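Local coordinates for protein hemin degrading factor (PDB 4MGF) that binds heme through an axial protein ligand and probably takes part in handling or degrading heme taken up for its iron, at residues A240-N245 with E307-R312; G246-L251 with W323-P328; L251-A256 with L282-D287; I262-G267 with V334-A339; G277-L282 with F289-P294. All blocks are in the same frame, centred on the assembly; numbering follows the deposited sequence.

Contact 1 (A240-N245 with E307-R312)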
# COMPACT_ATOMS: atom_id res chain seq x y z
N ALA A 240 -13.65 16.75 10.02
CA ALA A 240 -13.85 15.77 8.97
C ALA A 240 -15.18 15.99 8.27
O ALA A 240 -16.22 16.04 8.93
CB ALA A 240 -13.81 14.38 9.54
N GLU A 241 -15.15 16.11 6.95
CA GLU A 241 -16.38 16.20 6.17
C GLU A 241 -16.34 15.33 4.94
O GLU A 241 -15.33 15.25 4.23
CB GLU A 241 -16.74 17.65 5.82
CG GLU A 241 -15.58 18.53 5.40
CD GLU A 241 -15.99 20.01 5.27
OE1 GLU A 241 -17.17 20.33 5.53
OE2 GLU A 241 -15.13 20.84 4.91
N ARG A 242 -17.45 14.65 4.71
CA ARG A 242 -17.59 13.77 3.57
C ARG A 242 -17.74 14.58 2.28
O ARG A 242 -18.44 15.61 2.23
CB ARG A 242 -18.78 12.84 3.77
CG ARG A 242 -18.87 11.70 2.76
CD ARG A 242 -19.58 10.52 3.38
NE ARG A 242 -19.99 9.53 2.40
CZ ARG A 242 -20.75 8.48 2.69
NH1 ARG A 242 -21.18 8.31 3.93
NH2 ARG A 242 -21.09 7.61 1.75
N LEU A 243 -17.06 14.10 1.24
CA LEU A 243 -17.02 14.72 -0.07
C LEU A 243 -17.69 13.81 -1.08
O LEU A 243 -17.87 12.61 -0.84
CB LEU A 243 -15.58 14.96 -0.50
CG LEU A 243 -14.67 15.69 0.49
CD1 LEU A 243 -13.20 15.52 0.10
CD2 LEU A 243 -15.05 17.18 0.59
N ASP A 244 -18.06 14.38 -2.23
CA ASP A 244 -18.63 13.56 -3.27
C ASP A 244 -17.49 12.66 -3.76
O ASP A 244 -16.39 13.14 -4.00
CB ASP A 244 -19.19 14.43 -4.38
CG ASP A 244 -20.02 13.64 -5.38
OD1 ASP A 244 -21.25 13.53 -5.19
OD2 ASP A 244 -19.42 13.11 -6.35
N ASN A 245 -17.76 11.37 -3.88
CA ASN A 245 -16.73 10.40 -4.29
C ASN A 245 -15.99 10.80 -5.57
O ASN A 245 -14.79 10.57 -5.69
CB ASN A 245 -17.32 8.99 -4.45
CG ASN A 245 -17.69 8.34 -3.12
OD1 ASN A 245 -17.24 8.76 -2.07
ND2 ASN A 245 -18.52 7.31 -3.18
N GLU A 307 -16.70 5.88 0.42
CA GLU A 307 -16.72 7.20 1.03
C GLU A 307 -15.38 7.92 0.89
O GLU A 307 -14.31 7.31 0.83
CB GLU A 307 -17.22 7.14 2.50
CG GLU A 307 -16.82 5.92 3.30
CD GLU A 307 -17.51 5.84 4.67
OE1 GLU A 307 -17.46 6.83 5.42
OE2 GLU A 307 -18.11 4.79 4.99
N LEU A 308 -15.47 9.24 0.83
CA LEU A 308 -14.32 10.09 0.66
C LEU A 308 -14.40 11.25 1.65
O LEU A 308 -15.46 11.87 1.81
CB LEU A 308 -14.28 10.62 -0.77
CG LEU A 308 -13.15 11.57 -1.13
CD1 LEU A 308 -11.80 10.86 -1.04
CD2 LEU A 308 -13.37 12.18 -2.52
N TRP A 309 -13.30 11.56 2.31
CA TRP A 309 -13.33 12.55 3.40
C TRP A 309 -12.22 13.55 3.30
O TRP A 309 -11.10 13.21 2.93
CB TRP A 309 -13.22 11.84 4.75
CG TRP A 309 -14.41 11.03 5.14
CD1 TRP A 309 -14.71 9.78 4.72
CD2 TRP A 309 -15.44 11.42 6.06
NE1 TRP A 309 -15.88 9.35 5.31
CE2 TRP A 309 -16.35 10.35 6.14
CE3 TRP A 309 -15.70 12.58 6.81
CZ2 TRP A 309 -17.49 10.39 6.94
CZ3 TRP A 309 -16.83 12.62 7.60
CH2 TRP A 309 -17.72 11.54 7.66
N ARG A 310 -12.52 14.81 3.61
CA ARG A 310 -11.49 15.79 3.84
C ARG A 310 -11.23 15.73 5.35
O ARG A 310 -12.16 15.80 6.13
CB ARG A 310 -11.99 17.19 3.45
CG ARG A 310 -11.01 18.31 3.78
CD ARG A 310 -11.32 19.63 3.04
NE ARG A 310 -12.73 20.00 3.05
CZ ARG A 310 -13.46 20.27 1.96
NH1 ARG A 310 -12.90 20.22 0.75
NH2 ARG A 310 -14.74 20.59 2.08
N VAL A 311 -9.96 15.56 5.74
CA VAL A 311 -9.62 15.40 7.15
C VAL A 311 -8.62 16.46 7.59
O VAL A 311 -7.70 16.79 6.85
CB VAL A 311 -9.02 14.00 7.44
CG1 VAL A 311 -8.82 13.82 8.93
CG2 VAL A 311 -9.94 12.91 6.91
N ARG A 312 -8.81 16.99 8.80
CA ARG A 312 -7.90 17.97 9.39
C ARG A 312 -7.44 17.51 10.79
O ARG A 312 -8.27 17.25 11.66
CB ARG A 312 -8.59 19.34 9.50
CG ARG A 312 -9.13 19.87 8.18
CD ARG A 312 -9.84 21.22 8.35
NE ARG A 312 -10.63 21.55 7.17
CZ ARG A 312 -11.95 21.38 7.08
NH1 ARG A 312 -12.64 20.92 8.11
NH2 ARG A 312 -12.58 21.70 5.95
O HOH W 1 -18.14 10.11 0.22
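The indole of Trp309 carries Arg242 on one face and has Ala240 at its edge. Arg242 CB stands 4.0 Å from the centroid of the Trp309 six-membered ring, 3° off the normal, a CH-pi contact. The carbonyl O of Ala240 lies near the ring plane. Trp309 NE1 donates in that plane to Glu307 OE1 at 3.0 Å, which fixes the ring's rotation. Glu307 CB lies over one face of the Arg242 guanidinium. Leu243 CD2 covers a face of the Arg310 guanidinium, while Glu241 OE2 sits at its edge. That oxygen takes three N-H groups in a salt-bridge network: NH2 and NE of Arg310 and NH2 of Arg312. Arg310 NH2 comes from above the carboxylate plane of Glu241, 2.9 Å from OE2. Glu241 carboxylate and Arg310 guanidinium planes are 74° apart. Arg310 is also held at Phe357 O and Arg312 at Glu355. One water joins Arg242 NE, Leu243 O, Asn245 OD1 and Leu308 N. The backbones form an antiparallel ladder, with Glu241 and Arg310 as a hydrogen-bonded pair. Strand 240-243 is an edge strand of its sheet within this chain, beside strand 307-313. Helix 228-235 packs on the Ala240 and Trp309 side, and strand 320-326 continues the sheet beyond 307-313.

Contact 2 (G246-L251 with W323-P328)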
# COMPACT_ATOMS: atom_id res chain seq x y z
N GLY A 246 -16.70 11.42 -6.50
CA GLY A 246 -16.14 11.79 -7.79
C GLY A 246 -15.04 12.83 -7.71
O GLY A 246 -14.21 12.94 -8.61
N ASP A 247 -15.02 13.59 -6.62
CA ASP A 247 -14.11 14.72 -6.49
C ASP A 247 -12.63 14.37 -6.37
O ASP A 247 -11.76 15.24 -6.54
CB ASP A 247 -14.52 15.59 -5.28
CG ASP A 247 -15.78 16.42 -5.55
OD1 ASP A 247 -16.71 15.95 -6.23
OD2 ASP A 247 -15.85 17.56 -5.05
N LEU A 248 -12.31 13.12 -6.04
CA LEU A 248 -10.91 12.73 -5.84
C LEU A 248 -10.10 12.84 -7.14
O LEU A 248 -9.00 13.41 -7.18
CB LEU A 248 -10.82 11.32 -5.26
CG LEU A 248 -9.44 10.64 -5.21
CD1 LEU A 248 -8.42 11.50 -4.48
CD2 LEU A 248 -9.54 9.26 -4.56
N ALA A 249 -10.66 12.31 -8.22
CA ALA A 249 -10.04 12.40 -9.54
C ALA A 249 -9.85 13.86 -9.96
O ALA A 249 -8.80 14.22 -10.50
CB ALA A 249 -10.90 11.66 -10.57
N LYS A 250 -10.85 14.69 -9.67
CA LYS A 250 -10.82 16.11 -10.02
C LYS A 250 -9.70 16.84 -9.31
O LYS A 250 -9.09 17.76 -9.86
CB LYS A 250 -12.16 16.77 -9.69
CG LYS A 250 -13.37 16.15 -10.37
CD LYS A 250 -14.56 17.10 -10.32
CE LYS A 250 -15.82 16.41 -10.80
NZ LYS A 250 -16.02 15.15 -10.03
N LEU A 251 -9.43 16.42 -8.07
CA LEU A 251 -8.31 16.91 -7.25
C LEU A 251 -6.94 16.59 -7.87
O LEU A 251 -6.06 17.45 -7.91
CB LEU A 251 -8.40 16.31 -5.84
CG LEU A 251 -7.27 16.65 -4.87
CD1 LEU A 251 -7.40 18.04 -4.33
CD2 LEU A 251 -7.25 15.68 -3.72
N TRP A 323 -6.96 14.16 2.15
CA TRP A 323 -8.15 13.48 1.64
C TRP A 323 -7.98 11.98 1.87
O TRP A 323 -6.91 11.43 1.61
CB TRP A 323 -8.35 13.78 0.15
CG TRP A 323 -8.97 15.12 -0.11
CD1 TRP A 323 -8.89 16.25 0.68
CD2 TRP A 323 -9.77 15.49 -1.24
NE1 TRP A 323 -9.59 17.28 0.10
CE2 TRP A 323 -10.15 16.84 -1.07
CE3 TRP A 323 -10.21 14.79 -2.38
CZ2 TRP A 323 -10.94 17.52 -2.01
CZ3 TRP A 323 -11.00 15.47 -3.31
CH2 TRP A 323 -11.36 16.82 -3.12
N GLU A 324 -9.04 11.34 2.35
CA GLU A 324 -9.01 9.92 2.66
C GLU A 324 -10.17 9.19 2.01
O GLU A 324 -11.33 9.49 2.28
CB GLU A 324 -9.03 9.70 4.18
CG GLU A 324 -7.88 10.38 4.89
CD GLU A 324 -7.81 10.06 6.39
OE1 GLU A 324 -8.54 9.16 6.86
OE2 GLU A 324 -7.02 10.71 7.09
N ALA A 325 -9.85 8.21 1.16
CA ALA A 325 -10.85 7.38 0.48
C ALA A 325 -10.93 5.98 1.09
O ALA A 325 -9.90 5.36 1.35
CB ALA A 325 -10.51 7.27 -1.00
N PHE A 326 -12.15 5.48 1.28
CA PHE A 326 -12.37 4.21 1.96
C PHE A 326 -13.28 3.31 1.15
O PHE A 326 -14.16 3.80 0.44
CB PHE A 326 -13.06 4.43 3.31
CG PHE A 326 -12.30 5.32 4.25
CD1 PHE A 326 -12.47 6.68 4.22
CD2 PHE A 326 -11.43 4.78 5.18
CE1 PHE A 326 -11.78 7.50 5.09
CE2 PHE A 326 -10.75 5.59 6.05
CZ PHE A 326 -10.92 6.95 6.01
N ASP A 327 -13.10 2.00 1.29
CA ASP A 327 -13.98 1.02 0.63
C ASP A 327 -15.21 0.72 1.50
O ASP A 327 -15.33 1.25 2.61
CB ASP A 327 -13.21 -0.26 0.28
CG ASP A 327 -12.72 -1.02 1.49
OD1 ASP A 327 -13.31 -0.91 2.60
OD2 ASP A 327 -11.72 -1.76 1.34
N PRO A 328 -16.15 -0.10 1.00
CA PRO A 328 -17.33 -0.37 1.84
C PRO A 328 -17.08 -1.13 3.14
O PRO A 328 -17.99 -1.20 3.96
CB PRO A 328 -18.23 -1.19 0.92
CG PRO A 328 -17.93 -0.65 -0.42
CD PRO A 328 -16.43 -0.43 -0.42
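Leu251 turns its CG anti to the backbone N (chi1 177°), and Trp323 sets its CG anti to the carbonyl carbon (chi1 -79°). These two torsions bring the leucine branch and the indole together from opposite directions. The motif is a helix packed on an antiparallel beta sheet. Helix 247-258 lies against strand 320-326 within the HemS/ChuX family region. The axes of the segments 247-251 and 323-326 run 138° apart and approach to 10.6 Å, a gap filled by side chains. Trp323 reaches across it and buries the largest area of any residue here. Its indole reaches the first turn of the helix. Leu251 CD2 lies over one face of the indole, offset toward the rim. It is 3.7 Å from the centroid of the six-membered ring of Trp323, a CH-pi contact. The helix backbone meets the ring at its edge. Asp247 O and Leu248 CA both lie near the ring plane. Asp247 O also accepts the helical bond from Leu251 N at 3.0 Å, and this bond ties together two residues that touch the indole. NE1 of Trp323 donates to Ala354 O. Phe357 meets the same indole edge-to-face. Farther along the strand, Ala325 points its methyl toward the helix and meets Leu248. The neighbouring Glu324 points away from the helix and makes salt bridges with Arg228 and Lys313, two heme-binding residues. Leu248 CD2 touches Ala325 CB at 4.2 Å, while its other methyl, CD1, stands 4.3 Å from Trp323 CE3.

Contact 3 (L251-A256 with L282-D287)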
# COMPACT_ATOMS: atom_id res chain seq x y z
N LEU A 251 -9.43 16.42 -8.07
CA LEU A 251 -8.31 16.91 -7.25
C LEU A 251 -6.94 16.59 -7.87
O LEU A 251 -6.06 17.45 -7.91
CB LEU A 251 -8.40 16.31 -5.84
CG LEU A 251 -7.27 16.65 -4.87
CD1 LEU A 251 -7.40 18.04 -4.33
CD2 LEU A 251 -7.25 15.68 -3.72
N PHE A 252 -6.76 15.35 -8.31
CA PHE A 252 -5.55 14.97 -9.06
C PHE A 252 -5.38 15.85 -10.30
O PHE A 252 -4.32 16.45 -10.52
CB PHE A 252 -5.63 13.50 -9.51
CG PHE A 252 -5.19 12.51 -8.46
CD1 PHE A 252 -3.85 12.31 -8.21
CD2 PHE A 252 -6.12 11.78 -7.74
CE1 PHE A 252 -3.42 11.40 -7.24
CE2 PHE A 252 -5.69 10.86 -6.76
CZ PHE A 252 -4.34 10.68 -6.52
N GLU A 253 -6.44 15.91 -11.10
CA GLU A 253 -6.48 16.77 -12.29
C GLU A 253 -6.16 18.22 -11.97
O GLU A 253 -5.38 18.87 -12.68
CB GLU A 253 -7.83 16.63 -13.00
CG GLU A 253 -7.88 15.38 -13.87
CD GLU A 253 -9.28 14.97 -14.27
OE1 GLU A 253 -10.24 15.28 -13.53
OE2 GLU A 253 -9.43 14.31 -15.33
N ALA A 254 -6.72 18.72 -10.88
CA ALA A 254 -6.41 20.07 -10.43
C ALA A 254 -4.97 20.20 -9.92
O ALA A 254 -4.32 21.23 -10.13
CB ALA A 254 -7.40 20.52 -9.38
N ALA A 255 -4.46 19.17 -9.26
CA ALA A 255 -3.07 19.19 -8.80
C ALA A 255 -2.12 19.11 -9.99
O ALA A 255 -1.04 19.71 -9.98
CB ALA A 255 -2.81 18.05 -7.83
N ALA A 256 -2.51 18.37 -11.01
CA ALA A 256 -1.70 18.25 -12.22
C ALA A 256 -1.56 19.59 -12.94
O ALA A 256 -0.47 19.95 -13.37
CB ALA A 256 -2.29 17.24 -13.15
N LEU A 282 -2.75 12.16 -16.33
CA LEU A 282 -3.88 11.48 -15.73
C LEU A 282 -4.75 10.94 -16.84
O LEU A 282 -4.99 11.63 -17.83
CB LEU A 282 -4.71 12.47 -14.92
CG LEU A 282 -4.14 13.11 -13.66
CD1 LEU A 282 -3.64 12.06 -12.68
CD2 LEU A 282 -3.03 14.07 -14.01
N LYS A 283 -5.24 9.71 -16.67
CA LYS A 283 -6.06 9.07 -17.69
C LYS A 283 -7.18 8.24 -17.09
O LYS A 283 -6.97 7.52 -16.11
CB LYS A 283 -5.20 8.14 -18.56
CG LYS A 283 -4.68 8.78 -19.84
CD LYS A 283 -3.45 9.64 -19.57
CE LYS A 283 -3.27 10.74 -20.62
NZ LYS A 283 -2.72 10.21 -21.91
N TRP A 284 -8.36 8.31 -17.69
CA TRP A 284 -9.43 7.38 -17.37
C TRP A 284 -9.35 6.16 -18.29
O TRP A 284 -8.87 6.27 -19.41
CB TRP A 284 -10.79 8.04 -17.53
CG TRP A 284 -11.21 8.92 -16.38
CD1 TRP A 284 -11.13 10.28 -16.33
CD2 TRP A 284 -11.77 8.50 -15.14
NE1 TRP A 284 -11.61 10.74 -15.11
CE2 TRP A 284 -12.01 9.66 -14.37
CE3 TRP A 284 -12.09 7.25 -14.59
CZ2 TRP A 284 -12.56 9.61 -13.08
CZ3 TRP A 284 -12.63 7.20 -13.31
CH2 TRP A 284 -12.86 8.37 -12.57
N LEU A 285 -9.82 5.02 -17.81
CA LEU A 285 -9.97 3.81 -18.61
C LEU A 285 -11.04 2.97 -17.94
O LEU A 285 -10.79 2.34 -16.90
CB LEU A 285 -8.64 3.04 -18.69
CG LEU A 285 -8.44 2.04 -19.83
CD1 LEU A 285 -8.51 2.73 -21.18
CD2 LEU A 285 -7.11 1.29 -19.69
N ASP A 286 -12.24 2.98 -18.52
CA ASP A 286 -13.44 2.47 -17.86
C ASP A 286 -13.48 3.04 -16.44
O ASP A 286 -13.33 4.25 -16.28
CB ASP A 286 -13.51 0.94 -17.89
CG ASP A 286 -13.65 0.39 -19.32
OD1 ASP A 286 -13.83 1.23 -20.25
OD2 ASP A 286 -13.61 -0.85 -19.52
N ASP A 287 -13.64 2.18 -15.43
CA ASP A 287 -13.70 2.64 -14.03
C ASP A 287 -12.34 2.99 -13.40
O ASP A 287 -12.28 3.39 -12.23
CB ASP A 287 -14.43 1.61 -13.15
CG ASP A 287 -15.89 1.42 -13.57
OD1 ASP A 287 -16.55 2.42 -13.92
OD2 ASP A 287 -16.37 0.27 -13.54
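A helix-on-sheet packing joins the middle of helix 247-258 to strand 282-285, an edge strand of its antiparallel sheet within this chain. Leu282 does most of the work. Its CG stands anti to the carbonyl carbon (chi1 -67°), and the two methyls divide between neighbouring turns of the helix. CD2 of Leu282 presses on Ala256 CB at 3.4 Å, tighter than usual van der Waals contact. CD1 of Leu282 meets Phe252 CB at 4.0 Å. The Phe252 ring leads away toward Leu336 of strand 332-338, meeting the Phe289 ring near its base.

Phe252 and Ala256, four residues apart on one side of the helix, are linked by the bond from Ala256 N to Phe252 O (2.7 Å). The helix packs on strands 282-285 and 288-293 at the edge of this HemS/ChuX sheet. Segments 251-256 and 282-285 run roughly antiparallel, at 152°, with axes approaching to 9.7 Å. No hydrogen bond crosses between the segments, which join by apolar packing.

Toward the surface, Glu253 extends toward Trp284. The two side chains cross at about a right angle, with carboxylate and indole planes 69° apart. Glu253 OE2 remains 4.2 Å from Trp284 NE1. The Trp284 indole also meets Phe289 edge-to-face.

Contact 4 (I262-G267 with V334-A339)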
# COMPACT_ATOMS: atom_id res chain seq x y z
N ILE A 262 2.52 16.77 -4.27
CA ILE A 262 1.64 16.15 -3.30
C ILE A 262 2.24 14.86 -2.74
O ILE A 262 3.33 14.45 -3.11
CB ILE A 262 0.26 15.86 -3.92
CG1 ILE A 262 0.40 15.04 -5.20
CG2 ILE A 262 -0.48 17.15 -4.21
CD1 ILE A 262 -0.84 14.26 -5.57
N MET A 263 1.51 14.23 -1.82
CA MET A 263 1.90 12.94 -1.27
C MET A 263 0.74 11.96 -1.47
O MET A 263 -0.39 12.26 -1.10
CB MET A 263 2.29 13.04 0.20
CG MET A 263 3.57 13.85 0.44
SD MET A 263 4.13 13.89 2.15
CE MET A 263 4.55 12.18 2.43
N VAL A 264 1.02 10.81 -2.08
CA VAL A 264 -0.01 9.81 -2.33
C VAL A 264 0.35 8.56 -1.55
O VAL A 264 1.41 7.98 -1.79
CB VAL A 264 -0.13 9.46 -3.83
CG1 VAL A 264 -1.27 8.48 -4.06
CG2 VAL A 264 -0.36 10.72 -4.64
N PHE A 265 -0.51 8.18 -0.60
CA PHE A 265 -0.28 7.04 0.30
C PHE A 265 -1.19 5.89 -0.11
O PHE A 265 -2.41 6.02 -0.13
CB PHE A 265 -0.66 7.40 1.75
CG PHE A 265 0.40 8.17 2.53
CD1 PHE A 265 0.77 9.46 2.16
CD2 PHE A 265 0.93 7.64 3.70
CE1 PHE A 265 1.71 10.17 2.91
CE2 PHE A 265 1.87 8.35 4.45
CZ PHE A 265 2.26 9.62 4.05
N VAL A 266 -0.60 4.74 -0.40
CA VAL A 266 -1.36 3.55 -0.72
C VAL A 266 -0.77 2.37 0.05
O VAL A 266 0.45 2.16 0.07
CB VAL A 266 -1.33 3.21 -2.24
CG1 VAL A 266 -1.88 1.80 -2.49
CG2 VAL A 266 -2.11 4.25 -3.04
N GLY A 267 -1.62 1.61 0.71
CA GLY A 267 -1.10 0.48 1.44
C GLY A 267 -2.12 -0.54 1.83
O GLY A 267 -3.29 -0.46 1.47
N VAL A 334 -6.73 4.99 -0.48
CA VAL A 334 -5.67 5.93 -0.81
C VAL A 334 -5.83 7.18 0.06
O VAL A 334 -6.93 7.48 0.51
CB VAL A 334 -5.66 6.26 -2.33
CG1 VAL A 334 -7.02 6.79 -2.78
CG2 VAL A 334 -4.54 7.22 -2.69
N GLN A 335 -4.71 7.85 0.33
CA GLN A 335 -4.69 9.10 1.09
C GLN A 335 -3.82 10.12 0.38
O GLN A 335 -2.71 9.80 -0.06
CB GLN A 335 -4.08 8.88 2.47
CG GLN A 335 -4.92 8.13 3.45
CD GLN A 335 -4.12 7.85 4.71
OE1 GLN A 335 -4.51 8.21 5.81
NE2 GLN A 335 -2.97 7.22 4.53
N LEU A 336 -4.31 11.36 0.32
CA LEU A 336 -3.53 12.45 -0.25
C LEU A 336 -3.17 13.51 0.79
O LEU A 336 -4.02 13.97 1.56
CB LEU A 336 -4.28 13.07 -1.42
CG LEU A 336 -4.07 12.44 -2.80
CD1 LEU A 336 -4.56 10.99 -2.89
CD2 LEU A 336 -4.74 13.30 -3.84
N PHE A 337 -1.89 13.90 0.81
CA PHE A 337 -1.45 15.02 1.62
C PHE A 337 -0.71 15.99 0.71
O PHE A 337 -0.38 15.66 -0.43
CB PHE A 337 -0.49 14.57 2.72
CG PHE A 337 -1.08 13.62 3.72
CD1 PHE A 337 -1.36 14.04 5.01
CD2 PHE A 337 -1.35 12.30 3.38
CE1 PHE A 337 -1.89 13.17 5.95
CE2 PHE A 337 -1.88 11.42 4.32
CZ PHE A 337 -2.16 11.86 5.60
N GLY A 338 -0.41 17.17 1.24
CA GLY A 338 0.53 18.06 0.60
C GLY A 338 1.95 17.66 0.95
O GLY A 338 2.21 17.13 2.03
N ALA A 339 2.87 17.88 0.03
CA ALA A 339 4.26 17.55 0.28
C ALA A 339 4.83 18.48 1.36
O ALA A 339 4.67 19.70 1.30
CB ALA A 339 5.07 17.65 -1.00
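Met263 N donates to Phe337 O at 2.7 Å, the shortest polar bond of this strand pair. The donor stands above the carbonyl plane. Phe337 N returns a bond to Met263 O. Phe265 and Gln335 form the next hydrogen-bonded pair, and Phe265 N meets Gln335 O in the carbonyl plane at 2.8 Å. Met263, Phe265, Gln335 and Phe337 share one face of the sheet. The Phe265 and Phe337 side chains cross at about a right angle. Their ring planes are 51° apart and their centroids 5.0 Å apart, an oblique pair. Phe337 CE2 lies over a face of the Phe265 ring, toward its rim. The Gln335 amide plane is nearly perpendicular to that ring, and NE2 of Gln335 comes 3.6 Å from Phe265 CB. This face borders two heme-binding residues: Phe265 is about 4 Å from Arg118 and Gln335 about 4 Å from Arg228, side chain to side chain. Val264 and Leu336 lie on the other face. Val334 places CG2 anti to its N (chi1 55° for CG1), and this methyl touches both Val264 CG1, at 3.8 Å, and Val266 CG2. Helix 247-258 covers this face through Leu248, Leu251 and Phe252. Strands 271-277 and 320-326 flank the pair in the sheet.

Contact 5 (G277-L282 with F289-P294)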
# COMPACT_ATOMS: atom_id res chain seq x y z
N GLY A 277 5.70 14.26 -4.63
CA GLY A 277 6.01 15.05 -5.81
C GLY A 277 4.77 15.38 -6.62
O GLY A 277 3.65 14.97 -6.27
N PRO A 278 4.96 16.11 -7.73
CA PRO A 278 3.82 16.50 -8.57
C PRO A 278 3.31 15.30 -9.32
O PRO A 278 3.99 14.29 -9.34
CB PRO A 278 4.44 17.50 -9.57
CG PRO A 278 5.86 17.74 -9.10
CD PRO A 278 6.24 16.52 -8.33
N VAL A 279 2.12 15.39 -9.91
CA VAL A 279 1.70 14.39 -10.87
C VAL A 279 1.40 15.08 -12.21
O VAL A 279 0.99 16.24 -12.23
CB VAL A 279 0.49 13.60 -10.37
CG1 VAL A 279 0.88 12.77 -9.13
CG2 VAL A 279 -0.66 14.53 -10.06
N CYS A 280 1.62 14.39 -13.33
CA CYS A 280 1.47 15.04 -14.63
C CYS A 280 0.35 14.49 -15.48
O CYS A 280 -0.65 15.18 -15.73
CB CYS A 280 2.78 15.01 -15.41
SG CYS A 280 4.09 15.94 -14.63
N ASN A 281 0.52 13.26 -15.95
CA ASN A 281 -0.45 12.63 -16.83
C ASN A 281 -1.50 11.81 -16.10
O ASN A 281 -1.18 10.86 -15.38
CB ASN A 281 0.27 11.75 -17.85
CG ASN A 281 1.47 12.44 -18.43
OD1 ASN A 281 1.35 13.30 -19.30
ND2 ASN A 281 2.65 12.09 -17.93
N LEU A 282 -2.75 12.16 -16.33
CA LEU A 282 -3.88 11.48 -15.73
C LEU A 282 -4.75 10.94 -16.84
O LEU A 282 -4.99 11.63 -17.83
CB LEU A 282 -4.71 12.47 -14.92
CG LEU A 282 -4.14 13.11 -13.66
CD1 LEU A 282 -3.64 12.06 -12.68
CD2 LEU A 282 -3.03 14.07 -14.01
N PHE A 289 -9.12 5.17 -12.74
CA PHE A 289 -8.43 6.44 -12.85
C PHE A 289 -6.95 6.20 -12.61
O PHE A 289 -6.58 5.55 -11.62
CB PHE A 289 -9.00 7.45 -11.84
CG PHE A 289 -8.31 8.76 -11.87
CD1 PHE A 289 -8.69 9.74 -12.78
CD2 PHE A 289 -7.26 9.03 -11.01
CE1 PHE A 289 -8.05 10.96 -12.82
CE2 PHE A 289 -6.61 10.25 -11.04
CZ PHE A 289 -7.00 11.22 -11.94
N ASN A 290 -6.09 6.73 -13.48
CA ASN A 290 -4.66 6.42 -13.43
C ASN A 290 -3.74 7.61 -13.45
O ASN A 290 -3.97 8.59 -14.16
CB ASN A 290 -4.27 5.54 -14.63
CG ASN A 290 -5.17 4.35 -14.79
OD1 ASN A 290 -4.93 3.31 -14.18
ND2 ASN A 290 -6.21 4.49 -15.61
N VAL A 291 -2.65 7.51 -12.70
CA VAL A 291 -1.52 8.42 -12.88
C VAL A 291 -0.49 7.68 -13.73
O VAL A 291 -0.19 6.50 -13.47
CB VAL A 291 -0.91 8.89 -11.54
CG1 VAL A 291 0.31 9.78 -11.78
CG2 VAL A 291 -1.95 9.62 -10.71
N LEU A 292 0.04 8.35 -14.75
CA LEU A 292 0.95 7.72 -15.69
C LEU A 292 2.20 8.55 -15.93
O LEU A 292 2.38 9.10 -17.02
CB LEU A 292 0.24 7.44 -17.00
CG LEU A 292 -0.98 6.52 -16.92
CD1 LEU A 292 -1.61 6.37 -18.30
CD2 LEU A 292 -0.65 5.15 -16.33
N ASP A 293 3.04 8.64 -14.92
CA ASP A 293 4.27 9.42 -15.00
C ASP A 293 5.49 8.51 -15.11
O ASP A 293 5.41 7.33 -14.78
CB ASP A 293 4.35 10.37 -13.81
CG ASP A 293 3.28 11.44 -13.85
OD1 ASP A 293 2.67 11.61 -14.93
OD2 ASP A 293 3.04 12.11 -12.83
N PRO A 294 6.62 9.06 -15.58
CA PRO A 294 7.83 8.26 -15.82
C PRO A 294 8.31 7.46 -14.61
O PRO A 294 8.88 6.39 -14.80
CB PRO A 294 8.87 9.31 -16.19
CG PRO A 294 8.07 10.40 -16.84
CD PRO A 294 6.79 10.45 -16.06
O HOH W 2 4.55 11.76 -10.58
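Asn281 and Asp293 cross obliquely, with the amide and carboxylate planes 77° apart. The carboxylate faces the backbone of the 277-282 loop and holds two successive N-H groups. Cys280 N donates to Asp293 OD2 at 2.7 Å, and Asn281 N donates to Asp293 OD1 at 2.9 Å. Both oxygens use their syn lone pairs, so the carboxylate bridges the two amides. Asn281 ND2 adds a bond to Leu292 O at 3.1 Å, from above the carbonyl plane. Its second bond, to Asp293 OD1, is weak. A water donates to both Pro278 O and Asp293 OD2. The backbone joins in where Leu292 N donates to Asn281 O at 2.9 Å.

The apolar side chains take other angles. Leu282 and Val291 lie side by side and point the same way, as a non-hydrogen-bonded antiparallel pair, with Leu282 CD1 3.6 Å from Val291 CG2. The same methyl of Leu282 reaches Phe289 CZ at 3.5 Å. Val279 crosses Val291 at about a right angle, and their CG1 atoms are 4.0 Å apart.

The loop links strand 271-277 to strand 282-285, each in a different sheet. Strand 288-293 lies between 282-285 and 296-301, and helix 247-258 packs against Phe289 and Val291.

How the contacts relate
Contacts 1 and 4 are strand pairs of one antiparallel sheet. Contact 1 lies at its edge and adds a salt-bridge network and a water. Contact 4 is nearer the centre of the chain and has an aromatic-rich face on one side and an aliphatic one on the other. Contact 2 is the buried one, while contact 3 lies at the surface; both use helix 247-258 and neither has a hydrogen bond between its segments. Contact 2 joins the helix to the sheet of contacts 1 and 4, and contact 3 joins it to the other sheet. Contact 5 shares Leu282 with contact 3 and combines carboxylate-to-backbone bonds with apolar packing. Ile262 O to Gly277 N, 2.8 Å, probably bonds contact 4 to contact 5.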